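Local structure of glucose-6-phosphate dehydrogenase (Trypanosoma cruzi, 5AQ1) at residues B[34-39]-B[67-72]; B[144-149]-B[175-180]; B[205-210]-B[452-457]. The protein catalyses the NADP-dependent oxidation of glucose 6-phosphate, the step that opens the oxidative pentose phosphate pathway and supplies NADPH for redox balance. One frame throughout, in Å; residues are numbered along the deposited sequence.

Contact 1: residues B[34-39]-B[67-72]. With NDP (NADPH dihydro-nicotinamide-adenine-dinucleotide phosphate), chain G.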
loop_
_atom_site.group_PDB
_atom_site.type_symbol
_atom_site.label_atom_id
_atom_site.label_comp_id
_atom_site.label_asym_id
_atom_site.label_seq_id
_atom_site.Cartn_x
_atom_site.Cartn_y
_atom_site.Cartn_z
ATOM N N THR B 34 18.975 -39.040 29.050
ATOM C CA THR B 34 20.045 -38.613 29.937
ATOM C C THR B 34 20.469 -37.190 29.571
ATOM O O THR B 34 20.859 -36.925 28.435
ATOM C CB THR B 34 21.260 -39.560 29.856
ATOM O OG1 THR B 34 20.829 -40.916 30.030
ATOM C CG2 THR B 34 22.282 -39.223 30.933
ATOM N N ILE B 35 20.378 -36.283 30.545
ATOM C CA ILE B 35 20.799 -34.894 30.383
ATOM C C ILE B 35 22.080 -34.668 31.185
ATOM O O ILE B 35 22.056 -34.675 32.416
ATOM C CB ILE B 35 19.702 -33.919 30.857
ATOM C CG1 ILE B 35 18.424 -34.142 30.046
ATOM C CG2 ILE B 35 20.174 -32.472 30.732
ATOM C CD1 ILE B 35 17.219 -33.375 30.549
ATOM N N VAL B 36 23.195 -34.470 30.486
ATOM C CA VAL B 36 24.493 -34.286 31.133
ATOM C C VAL B 36 24.855 -32.803 31.180
ATOM O O VAL B 36 25.053 -32.171 30.140
ATOM C CB VAL B 36 25.609 -35.060 30.402
ATOM C CG1 VAL B 36 26.907 -34.996 31.192
ATOM C CG2 VAL B 36 25.199 -36.509 30.179
ATOM N N VAL B 37 24.938 -32.257 32.391
ATOM C CA VAL B 37 25.331 -30.870 32.600
ATOM C C VAL B 37 26.826 -30.821 32.899
ATOM O O VAL B 37 27.251 -31.078 34.027
ATOM C CB VAL B 37 24.549 -30.233 33.770
ATOM C CG1 VAL B 37 24.900 -28.755 33.910
ATOM C CG2 VAL B 37 23.049 -30.412 33.571
ATOM N N LEU B 38 27.620 -30.494 31.883
ATOM C CA LEU B 38 29.061 -30.341 32.056
ATOM C C LEU B 38 29.372 -28.947 32.605
ATOM O O LEU B 38 28.883 -27.942 32.087
ATOM C CB LEU B 38 29.795 -30.573 30.739
ATOM C CG LEU B 38 29.799 -32.022 30.244
ATOM C CD1 LEU B 38 28.612 -32.346 29.354
ATOM C CD2 LEU B 38 31.103 -32.335 29.520
ATOM N N GLY B 39 30.192 -28.896 33.651
ATOM C CA GLY B 39 30.421 -27.662 34.400
ATOM C C GLY B 39 29.312 -27.435 35.409
ATOM O O GLY B 39 28.923 -26.297 35.665
ATOM N N ASN B 67 17.276 -38.996 33.767
ATOM C CA ASN B 67 18.529 -38.959 34.508
ATOM C C ASN B 67 19.297 -37.686 34.206
ATOM O O ASN B 67 19.602 -37.398 33.052
ATOM C CB ASN B 67 19.379 -40.173 34.162
ATOM C CG ASN B 67 18.939 -41.414 34.909
ATOM O OD1 ASN B 67 18.436 -42.363 34.315
ATOM N ND2 ASN B 67 19.121 -41.408 36.226
ATOM N N ILE B 68 19.599 -36.927 35.254
ATOM C CA ILE B 68 20.366 -35.699 35.130
ATOM C C ILE B 68 21.715 -35.944 35.788
ATOM O O ILE B 68 21.786 -36.238 36.982
ATOM C CB ILE B 68 19.637 -34.515 35.794
ATOM C CG1 ILE B 68 18.273 -34.305 35.128
ATOM C CG2 ILE B 68 20.470 -33.243 35.695
ATOM C CD1 ILE B 68 17.307 -33.477 35.945
ATOM N N LEU B 69 22.779 -35.828 34.999
ATOM C CA LEU B 69 24.130 -36.139 35.458
ATOM C C LEU B 69 25.023 -34.905 35.398
ATOM O O LEU B 69 25.304 -34.382 34.321
ATOM C CB LEU B 69 24.712 -37.272 34.606
ATOM C CG LEU B 69 26.193 -37.655 34.735
ATOM C CD1 LEU B 69 26.537 -38.087 36.150
ATOM C CD2 LEU B 69 26.548 -38.751 33.738
ATOM N N GLY B 70 25.455 -34.438 36.566
ATOM C CA GLY B 70 26.423 -33.355 36.648
ATOM C C GLY B 70 27.819 -33.883 36.398
ATOM O O GLY B 70 28.148 -34.994 36.817
ATOM N N TYR B 71 28.639 -33.085 35.719
ATOM C CA TYR B 71 30.013 -33.465 35.399
ATOM C C TYR B 71 30.942 -32.258 35.497
ATOM O O TYR B 71 30.719 -31.247 34.842
ATOM C CB TYR B 71 30.071 -34.058 33.992
ATOM C CG TYR B 71 31.434 -34.572 33.586
ATOM C CD1 TYR B 71 32.389 -33.717 33.040
ATOM C CD2 TYR B 71 31.767 -35.917 33.737
ATOM C CE1 TYR B 71 33.636 -34.183 32.667
ATOM C CE2 TYR B 71 33.010 -36.392 33.363
ATOM C CZ TYR B 71 33.939 -35.522 32.829
ATOM O OH TYR B 71 35.177 -35.984 32.453
ATOM N N ALA B 72 31.980 -32.372 36.320
ATOM C CA ALA B 72 32.983 -31.315 36.470
ATOM C C ALA B 72 34.226 -31.838 37.194
ATOM O O ALA B 72 34.231 -32.958 37.701
ATOM C CB ALA B 72 32.395 -30.124 37.216
HETATM P PA NDP G . 32.114 -20.407 35.341
HETATM O O1A NDP G . 33.274 -19.438 35.357
HETATM O O2A NDP G . 31.179 -20.477 36.534
HETATM O O5B NDP G . 32.724 -21.856 35.013
HETATM C C5B NDP G . 31.859 -22.982 34.914
HETATM C C4B NDP G . 32.535 -24.227 35.473
HETATM O O4B NDP G . 33.575 -24.612 34.568
HETATM C C3B NDP G . 33.187 -24.042 36.842
HETATM O O3B NDP G . 32.350 -24.454 37.927
HETATM C C2B NDP G . 34.424 -24.905 36.760
HETATM O O2B NDP G . 34.126 -26.217 37.226
HETATM C C1B NDP G . 34.764 -24.962 35.282
HETATM N N9A NDP G . 35.887 -24.034 34.983
HETATM C C8A NDP G . 35.982 -22.726 35.317
HETATM N N7A NDP G . 37.157 -22.201 34.885
HETATM C C5A NDP G . 37.831 -23.187 34.264
HETATM C C6A NDP G . 39.133 -23.325 33.575
HETATM N N6A NDP G . 39.965 -22.262 33.469
HETATM N N1A NDP G . 39.456 -24.540 33.059
HETATM C C2A NDP G . 38.635 -25.606 33.159
HETATM N N3A NDP G . 37.437 -25.544 33.774
HETATM C C4A NDP G . 36.992 -24.391 34.333
HETATM O O3 NDP G . 31.259 -20.190 33.990
HETATM P PN NDP G . 29.702 -19.774 33.989
HETATM O O1N NDP G . 28.865 -20.843 34.646
HETATM O O2N NDP G . 29.598 -18.344 34.471
HETATM O O5D NDP G . 29.380 -19.801 32.413
HETATM C C5D NDP G . 29.400 -21.011 31.659
HETATM C C4D NDP G . 29.253 -20.685 30.178
HETATM O O4D NDP G . 28.012 -20.010 29.944
HETATM C C3D NDP G . 30.355 -19.752 29.705
HETATM O O3D NDP G . 30.803 -20.137 28.402
HETATM C C2D NDP G . 29.704 -18.383 29.666
HETATM O O2D NDP G . 30.321 -17.523 28.696
HETATM C C1D NDP G . 28.244 -18.718 29.367
HETATM N N1N NDP G . 27.331 -17.685 29.881
HETATM C C2N NDP G . 26.995 -17.655 31.181
HETATM C C3N NDP G . 26.141 -16.682 31.695
HETATM C C7N NDP G . 25.776 -16.675 33.153
HETATM O O7N NDP G . 24.653 -16.313 33.470
HETATM N N7N NDP G . 26.666 -17.048 34.077
HETATM C C4N NDP G . 25.555 -15.618 30.798
HETATM C C5N NDP G . 26.000 -15.762 29.417
HETATM C C6N NDP G . 26.857 -16.779 29.018
HETATM P P2B NDP G . 35.246 -27.239 37.767
HETATM O O1X NDP G . 36.419 -26.389 38.193
HETATM O O2X NDP G . 34.522 -27.903 38.916
HETATM O O3X NDP G . 35.545 -28.139 36.589
HETATM O O HOH W 1 18.541 -42.071 31.668
#
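Leu-38 lays its CD2 methyl against the ring of Tyr-71, 4.0 Å from CD1, the two side chains running at a slant to one another. The ring gets there because CG of Tyr-71 is anti to the backbone N (chi1 -176°), and its far end then carries OH to the carbonyl O of Ser-114. Next along the same face, CG1 of Val-36 approaches CB of Tyr-71 at 4.3 Å, and its CG2 touches CD2 of Leu-69. The row ends in a polar pair: one water donates to both OG1 of Thr-34 (3.0 Å) and OD1 of Asn-67 (2.7 Å). On the reverse face Val-37 CG2 meets Ile-68 CG2 at 4.4 Å, and Gly-70 adds only backbone.

Under these side chains runs a regular parallel pairing. Ile-35 and Val-37 each use both N and O toward 67-72, and Gly-39 N closes the row with a bond to Tyr-71 O. Gly-39 then turns off with positive phi (82°), where the chain leaves the strand for the nucleotide loop. Ala-72, at the end of the other segment, brings CB to 3.5 Å from O2X on the 2'-phosphate of NADPH, the group that distinguishes this cofactor from NADH.

This is the first beta-alpha-beta unit of a Rossmann-type nucleotide-binding domain. Helix 43-58 covers the face of Ile-35, Val-37 and Ile-68 through Leu-53 and Phe-50. Helix 118-134 packs on the face of Asn-67, Leu-69 and Tyr-71. Edge to edge, strand 108-112 lies beyond 67-72, and strand 143-148 takes the other side of 33-38.

Contact 2: residues B[144-149]-B[175-180]. With NDP (NADPH dihydro-nicotinamide-adenine-dinucleotide phosphate), chain G.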
loop_
_atom_site.group_PDB
_atom_site.type_symbol
_atom_site.label_atom_id
_atom_site.label_comp_id
_atom_site.label_asym_id
_atom_site.label_seq_id
_atom_site.Cartn_x
_atom_site.Cartn_y
_atom_site.Cartn_z
ATOM N N ARG B 144 20.677 -38.645 24.392
ATOM C CA ARG B 144 21.654 -37.956 25.229
ATOM C C ARG B 144 21.719 -36.472 24.898
ATOM O O ARG B 144 22.019 -36.103 23.765
ATOM C CB ARG B 144 23.035 -38.578 25.034
ATOM C CG ARG B 144 23.071 -40.077 25.273
ATOM C CD ARG B 144 24.482 -40.630 25.158
ATOM N NE ARG B 144 24.525 -42.068 25.416
ATOM C CZ ARG B 144 25.636 -42.803 25.454
ATOM N NH1 ARG B 144 26.825 -42.248 25.248
ATOM N NH2 ARG B 144 25.554 -44.105 25.701
ATOM N N LEU B 145 21.433 -35.626 25.888
ATOM C CA LEU B 145 21.570 -34.175 25.744
ATOM C C LEU B 145 22.754 -33.696 26.579
ATOM O O LEU B 145 22.742 -33.813 27.803
ATOM C CB LEU B 145 20.293 -33.467 26.201
ATOM C CG LEU B 145 20.262 -31.939 26.069
ATOM C CD1 LEU B 145 20.176 -31.522 24.615
ATOM C CD2 LEU B 145 19.087 -31.360 26.843
ATOM N N PHE B 146 23.774 -33.166 25.911
ATOM C CA PHE B 146 24.948 -32.636 26.593
ATOM C C PHE B 146 24.833 -31.122 26.685
ATOM O O PHE B 146 24.807 -30.439 25.662
ATOM C CB PHE B 146 26.225 -33.021 25.842
ATOM C CG PHE B 146 26.488 -34.501 25.819
ATOM C CD1 PHE B 146 26.979 -35.146 26.943
ATOM C CD2 PHE B 146 26.252 -35.250 24.674
ATOM C CE1 PHE B 146 27.223 -36.509 26.931
ATOM C CE2 PHE B 146 26.496 -36.612 24.653
ATOM C CZ PHE B 146 26.980 -37.244 25.783
ATOM N N TYR B 147 24.744 -30.607 27.911
ATOM C CA TYR B 147 24.729 -29.164 28.150
ATOM C C TYR B 147 26.135 -28.711 28.537
ATOM O O TYR B 147 26.638 -29.087 29.595
ATOM C CB TYR B 147 23.734 -28.799 29.259
ATOM C CG TYR B 147 23.274 -27.352 29.209
ATOM C CD1 TYR B 147 24.178 -26.301 29.377
ATOM C CD2 TYR B 147 21.935 -27.031 28.994
ATOM C CE1 TYR B 147 23.766 -24.980 29.329
ATOM C CE2 TYR B 147 21.513 -25.712 28.947
ATOM C CZ TYR B 147 22.435 -24.691 29.112
ATOM O OH TYR B 147 22.027 -23.381 29.066
ATOM N N LEU B 148 26.755 -27.893 27.689
ATOM C CA LEU B 148 28.111 -27.413 27.943
ATOM C C LEU B 148 28.084 -26.063 28.645
ATOM O O LEU B 148 28.169 -25.019 27.999
ATOM C CB LEU B 148 28.914 -27.335 26.640
ATOM C CG LEU B 148 29.558 -28.649 26.185
ATOM C CD1 LEU B 148 28.520 -29.734 25.954
ATOM C CD2 LEU B 148 30.374 -28.427 24.925
ATOM N N ALA B 149 27.962 -26.096 29.970
ATOM C CA ALA B 149 27.998 -24.891 30.802
ATOM C C ALA B 149 29.429 -24.617 31.263
ATOM O O ALA B 149 29.716 -24.606 32.459
ATOM C CB ALA B 149 27.073 -25.055 32.001
ATOM N N VAL B 175 21.952 -37.574 19.758
ATOM C CA VAL B 175 22.814 -36.769 20.611
ATOM C C VAL B 175 22.637 -35.301 20.239
ATOM O O VAL B 175 22.694 -34.946 19.064
ATOM C CB VAL B 175 24.296 -37.142 20.454
ATOM C CG1 VAL B 175 25.147 -36.351 21.440
ATOM C CG2 VAL B 175 24.498 -38.635 20.657
ATOM N N ARG B 176 22.413 -34.459 21.242
ATOM C CA ARG B 176 22.285 -33.023 21.029
ATOM C C ARG B 176 23.194 -32.253 21.980
ATOM O O ARG B 176 23.339 -32.620 23.148
ATOM C CB ARG B 176 20.827 -32.586 21.187
ATOM C CG ARG B 176 19.952 -33.049 20.034
ATOM C CD ARG B 176 18.469 -32.874 20.305
ATOM N NE ARG B 176 17.677 -33.634 19.339
ATOM C CZ ARG B 176 16.392 -33.961 19.482
ATOM N NH1 ARG B 176 15.702 -33.598 20.561
ATOM N NH2 ARG B 176 15.789 -34.671 18.533
ATOM N N LEU B 177 23.812 -31.199 21.454
ATOM C CA LEU B 177 24.758 -30.371 22.189
ATOM C C LEU B 177 24.173 -28.983 22.391
ATOM O O LEU B 177 23.919 -28.274 21.420
ATOM C CB LEU B 177 26.065 -30.230 21.402
ATOM C CG LEU B 177 27.162 -31.280 21.576
ATOM C CD1 LEU B 177 27.958 -31.020 22.847
ATOM C CD2 LEU B 177 26.595 -32.691 21.564
ATOM N N ILE B 178 23.968 -28.593 23.642
ATOM C CA ILE B 178 23.631 -27.215 23.955
ATOM C C ILE B 178 24.925 -26.488 24.322
ATOM O O ILE B 178 25.640 -26.897 25.241
ATOM C CB ILE B 178 22.587 -27.120 25.084
ATOM C CG1 ILE B 178 21.245 -27.672 24.596
ATOM C CG2 ILE B 178 22.411 -25.676 25.526
ATOM C CD1 ILE B 178 20.230 -27.912 25.696
ATOM N N VAL B 179 25.220 -25.414 23.593
ATOM C CA VAL B 179 26.474 -24.677 23.751
ATOM C C VAL B 179 26.198 -23.192 23.996
ATOM O O VAL B 179 25.222 -22.644 23.486
ATOM C CB VAL B 179 27.398 -24.871 22.526
ATOM C CG1 VAL B 179 27.696 -26.346 22.322
ATOM C CG2 VAL B 179 26.781 -24.303 21.261
ATOM N N GLU B 180 27.064 -22.554 24.782
ATOM C CA GLU B 180 26.859 -21.175 25.224
ATOM C C GLU B 180 27.871 -20.213 24.607
ATOM O O GLU B 180 28.956 -20.618 24.187
ATOM C CB GLU B 180 26.959 -21.101 26.748
ATOM C CG GLU B 180 25.794 -21.738 27.497
ATOM C CD GLU B 180 24.577 -20.829 27.631
ATOM O OE1 GLU B 180 24.710 -19.589 27.502
ATOM O OE2 GLU B 180 23.480 -21.369 27.894
HETATM P PA NDP G . 32.114 -20.407 35.341
HETATM O O1A NDP G . 33.274 -19.438 35.357
HETATM O O2A NDP G . 31.179 -20.477 36.534
HETATM O O5B NDP G . 32.724 -21.856 35.013
HETATM C C5B NDP G . 31.859 -22.982 34.914
HETATM C C4B NDP G . 32.535 -24.227 35.473
HETATM O O4B NDP G . 33.575 -24.612 34.568
HETATM C C3B NDP G . 33.187 -24.042 36.842
HETATM O O3B NDP G . 32.350 -24.454 37.927
HETATM C C2B NDP G . 34.424 -24.905 36.760
HETATM O O2B NDP G . 34.126 -26.217 37.226
HETATM C C1B NDP G . 34.764 -24.962 35.282
HETATM N N9A NDP G . 35.887 -24.034 34.983
HETATM C C8A NDP G . 35.982 -22.726 35.317
HETATM N N7A NDP G . 37.157 -22.201 34.885
HETATM C C5A NDP G . 37.831 -23.187 34.264
HETATM C C6A NDP G . 39.133 -23.325 33.575
HETATM N N6A NDP G . 39.965 -22.262 33.469
HETATM N N1A NDP G . 39.456 -24.540 33.059
HETATM C C2A NDP G . 38.635 -25.606 33.159
HETATM N N3A NDP G . 37.437 -25.544 33.774
HETATM C C4A NDP G . 36.992 -24.391 34.333
HETATM O O3 NDP G . 31.259 -20.190 33.990
HETATM P PN NDP G . 29.702 -19.774 33.989
HETATM O O1N NDP G . 28.865 -20.843 34.646
HETATM O O2N NDP G . 29.598 -18.344 34.471
HETATM O O5D NDP G . 29.380 -19.801 32.413
HETATM C C5D NDP G . 29.400 -21.011 31.659
HETATM C C4D NDP G . 29.253 -20.685 30.178
HETATM O O4D NDP G . 28.012 -20.010 29.944
HETATM C C3D NDP G . 30.355 -19.752 29.705
HETATM O O3D NDP G . 30.803 -20.137 28.402
HETATM C C2D NDP G . 29.704 -18.383 29.666
HETATM O O2D NDP G . 30.321 -17.523 28.696
HETATM C C1D NDP G . 28.244 -18.718 29.367
HETATM N N1N NDP G . 27.331 -17.685 29.881
HETATM C C2N NDP G . 26.995 -17.655 31.181
HETATM C C3N NDP G . 26.141 -16.682 31.695
HETATM C C7N NDP G . 25.776 -16.675 33.153
HETATM O O7N NDP G . 24.653 -16.313 33.470
HETATM N N7N NDP G . 26.666 -17.048 34.077
HETATM C C4N NDP G . 25.555 -15.618 30.798
HETATM C C5N NDP G . 26.000 -15.762 29.417
HETATM C C6N NDP G . 26.857 -16.779 29.018
HETATM P P2B NDP G . 35.246 -27.239 37.767
HETATM O O1X NDP G . 36.419 -26.389 38.193
HETATM O O2X NDP G . 34.522 -27.903 38.916
HETATM O O3X NDP G . 35.545 -28.139 36.589
#
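Ile-178 forms the apolar centre, with CG2 over one face of the Tyr-147 ring, 3.7 Å from the ring centroid and 17° off its normal, a CH-pi contact. Its other branch ends in CD1, 3.8 Å from CD1 of Leu-145, so one isoleucine bridges Leu-145 and Tyr-147, two residues apart on the same face of the adjacent strand. On the opposite face of the sheet Val-175 CG1 comes to the edge of the Phe-146 ring, near its plane, 3.5 Å from CE2. Leu-177 reaches CB of Phe-146 and the end of Leu-148 with its CD1 methyl.

The backbones join these two layers in parallel register: Phe-146 N bonds Arg-176 O at 2.8 Å, Ile-178 N bonds Phe-146 O, and Leu-148 N bonds Ile-178 O. Arg-144 and Arg-176 lead their guanidinium groups away, the first to Glu-132 and Asn-125, the second to Ala-449 O.

At the C-terminal end of the strands the contact turns polar. Tyr-147 OH donates to Glu-180 OE2 at 2.7 Å, meeting the oxygen nearly along its C-O bond, with ring and carboxylate planes 21° apart. Glu-180 bends at chi2 (-83°); CB lies 3.5 Å from O4D of the nicotinamide ribose and OE1 3.8 Å from C6N of the nicotinamide.

OE2 is also bonded to Tyr-442 OH, so two phenols grip one oxygen, which would limit the rotation of the carboxylate next to the nicotinamide. The apolar packing thus gives way to a carboxylate, held by two hydroxyls, that lines the cofactor pocket.

Contact 3: residues B[205-210]-B[452-457]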
loop_
_atom_site.group_PDB
_atom_site.type_symbol
_atom_site.label_atom_id
_atom_site.label_comp_id
_atom_site.label_asym_id
_atom_site.label_seq_id
_atom_site.Cartn_x
_atom_site.Cartn_y
_atom_site.Cartn_z
ATOM N N GLN B 205 22.733 -31.491 15.235
ATOM C CA GLN B 205 22.997 -31.867 16.623
ATOM C C GLN B 205 23.387 -30.695 17.517
ATOM O O GLN B 205 23.299 -30.801 18.736
ATOM C CB GLN B 205 24.103 -32.920 16.681
ATOM C CG GLN B 205 23.759 -34.216 15.976
ATOM C CD GLN B 205 24.925 -35.183 15.942
ATOM O OE1 GLN B 205 26.038 -34.816 15.563
ATOM N NE2 GLN B 205 24.675 -36.430 16.327
ATOM N N VAL B 206 23.827 -29.588 16.925
ATOM C CA VAL B 206 24.292 -28.437 17.697
ATOM C C VAL B 206 23.164 -27.429 17.937
ATOM O O VAL B 206 22.480 -27.009 17.004
ATOM C CB VAL B 206 25.476 -27.731 17.009
ATOM C CG1 VAL B 206 25.934 -26.533 17.831
ATOM C CG2 VAL B 206 26.632 -28.705 16.812
ATOM N N PHE B 207 23.000 -27.045 19.200
ATOM C CA PHE B 207 21.979 -26.101 19.626
ATOM C C PHE B 207 22.646 -24.921 20.328
ATOM O O PHE B 207 22.849 -24.941 21.541
ATOM C CB PHE B 207 20.984 -26.802 20.555
ATOM C CG PHE B 207 20.031 -27.708 19.835
ATOM C CD1 PHE B 207 20.466 -28.906 19.292
ATOM C CD2 PHE B 207 18.702 -27.356 19.684
ATOM C CE1 PHE B 207 19.591 -29.739 18.616
ATOM C CE2 PHE B 207 17.818 -28.182 19.011
ATOM C CZ PHE B 207 18.262 -29.377 18.475
ATOM N N ARG B 208 23.003 -23.901 19.554
ATOM C CA ARG B 208 23.663 -22.716 20.104
ATOM C C ARG B 208 22.658 -21.806 20.806
ATOM O O ARG B 208 21.711 -21.314 20.183
ATOM C CB ARG B 208 24.390 -21.942 19.004
ATOM C CG ARG B 208 25.527 -22.721 18.374
ATOM C CD ARG B 208 26.274 -21.911 17.329
ATOM N NE ARG B 208 27.033 -22.781 16.439
ATOM C CZ ARG B 208 26.494 -23.526 15.477
ATOM N NH1 ARG B 208 25.181 -23.515 15.265
ATOM N NH2 ARG B 208 27.272 -24.290 14.718
ATOM N N ILE B 209 22.879 -21.584 22.099
ATOM C CA ILE B 209 21.973 -20.780 22.908
ATOM C C ILE B 209 22.172 -19.295 22.647
ATOM O O ILE B 209 23.299 -18.800 22.643
ATOM C CB ILE B 209 22.184 -21.012 24.424
ATOM C CG1 ILE B 209 21.769 -22.432 24.819
ATOM C CG2 ILE B 209 21.406 -19.983 25.247
ATOM C CD1 ILE B 209 20.272 -22.654 24.932
ATOM N N ASP B 210 21.061 -18.609 22.409
ATOM C CA ASP B 210 20.950 -17.181 22.673
ATOM C C ASP B 210 19.699 -17.043 23.524
ATOM O O ASP B 210 18.580 -17.115 23.008
ATOM C CB ASP B 210 20.835 -16.369 21.386
ATOM C CG ASP B 210 20.876 -14.874 21.638
ATOM O OD1 ASP B 210 20.272 -14.405 22.632
ATOM O OD2 ASP B 210 21.513 -14.162 20.837
ATOM N N GLY B 452 13.633 -31.300 19.729
ATOM C CA GLY B 452 14.389 -31.329 18.481
ATOM C C GLY B 452 14.064 -30.176 17.548
ATOM O O GLY B 452 14.406 -30.225 16.366
ATOM N N ASN B 453 13.423 -29.137 18.088
ATOM C CA ASN B 453 13.066 -27.945 17.335
ATOM C C ASN B 453 14.179 -26.903 17.416
ATOM O O ASN B 453 14.419 -26.317 18.473
ATOM C CB ASN B 453 11.757 -27.362 17.872
ATOM C CG ASN B 453 11.310 -26.118 17.126
ATOM O OD1 ASN B 453 11.934 -25.700 16.152
ATOM N ND2 ASN B 453 10.219 -25.520 17.585
ATOM N N SER B 454 14.835 -26.660 16.283
ATOM C CA SER B 454 15.978 -25.744 16.218
ATOM C C SER B 454 15.614 -24.280 15.973
ATOM O O SER B 454 16.505 -23.447 15.843
ATOM C CB SER B 454 16.944 -26.203 15.125
ATOM O OG SER B 454 17.439 -27.495 15.402
ATOM N N THR B 455 14.321 -23.965 15.917
ATOM C CA THR B 455 13.856 -22.616 15.572
ATOM C C THR B 455 14.585 -21.514 16.340
ATOM O O THR B 455 15.075 -20.555 15.739
ATOM C CB THR B 455 12.340 -22.469 15.821
ATOM O OG1 THR B 455 11.627 -23.403 15.004
ATOM C CG2 THR B 455 11.860 -21.059 15.502
ATOM N N ASN B 456 14.665 -21.668 17.658
ATOM C CA ASN B 456 15.198 -20.626 18.541
ATOM C C ASN B 456 16.636 -20.882 18.982
ATOM O O ASN B 456 16.987 -20.661 20.142
ATOM C CB ASN B 456 14.281 -20.467 19.755
ATOM C CG ASN B 456 12.908 -19.948 19.377
ATOM O OD1 ASN B 456 12.791 -19.003 18.599
ATOM N ND2 ASN B 456 11.862 -20.554 19.928
ATOM N N PHE B 457 17.458 -21.346 18.044
ATOM C CA PHE B 457 18.866 -21.608 18.293
ATOM C C PHE B 457 19.675 -21.070 17.127
ATOM O O PHE B 457 19.239 -21.150 15.982
ATOM C CB PHE B 457 19.107 -23.104 18.475
ATOM C CG PHE B 457 18.457 -23.670 19.700
ATOM C CD1 PHE B 457 17.159 -24.157 19.654
ATOM C CD2 PHE B 457 19.135 -23.696 20.909
ATOM C CE1 PHE B 457 16.554 -24.669 20.786
ATOM C CE2 PHE B 457 18.537 -24.210 22.046
ATOM C CZ PHE B 457 17.245 -24.696 21.985
HETATM O O HOH W 2 19.853 -27.553 15.954
HETATM O O HOH W 3 18.514 -19.960 22.351
#
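Phe-207 meets Phe-457 from its first side-chain carbon onward: CB sits off-centre above the Phe-457 ring, 3.6 Å from CD2. With CG anti to the carbonyl carbon (chi1 -75°), the Phe-207 ring carries on across the same surface, and CD2 comes over the ring centre, 3.6 Å from CD1 of Phe-457. The result is a T-shaped pair, the edge of Phe-207 on the face of Phe-457, with centroids 4.9 Å apart and planes at 81°. Further out, CE2 has Asn-453 O close to the ring plane at 3.9 Å, and lies 3.7 Å from Ser-454 OG, which also neighbours CZ. The tip, CZ, ends 4.3 Å from CA of Gly-452.

A water lies over one face of the Phe-207 ring and is hydrogen-bonded to Val-206 O. Phe-457 is flanked too: Ile-209 runs alongside it and brings CD1 to 3.7 Å from CE2, while Arg-208 O lies at the ring edge. A second water accepts from Asp-210 N and donates to Asn-456 O.

The loop is shaped locally. Gly-452 ends helix 441-451 in a Schellman motif, Asn-453 OD1 takes Thr-455 N in an Asx turn, and a type I turn from Ser-454 delivers Phe-457.

Strand 206-208 edges the parallel sheet beside 175-179, and Phe-207 also touches Arg-176 and Ile-178 there. Ala-449 of helix 441-451 packs on both phenylalanines, and helix 291-302 packs against Ser-454 and Thr-455 of the loop.

How the contacts relate
All three contacts reach one six-stranded parallel sheet (strand order 3-2-1-4-5-6) and come one after another along the chain. Contacts 1 and 2 have centres about 9 Å apart and join through neighbouring strands 33-38 and 143-148, where Val-36 probably bonds Leu-145 and Tyr-147. Contact 3 lies about 10 Å from contact 2, centre to centre, linked by strands 175-179 and 206-208, but about 19 Å from contact 1. NADPH spans the first two, its 2'-phosphate at contact 1 and its nicotinamide at contact 2. Contact 3 brings the loop after helix 441-451, over 240 residues further along, onto the sheet's edge strand; that helix also packs on contact 2.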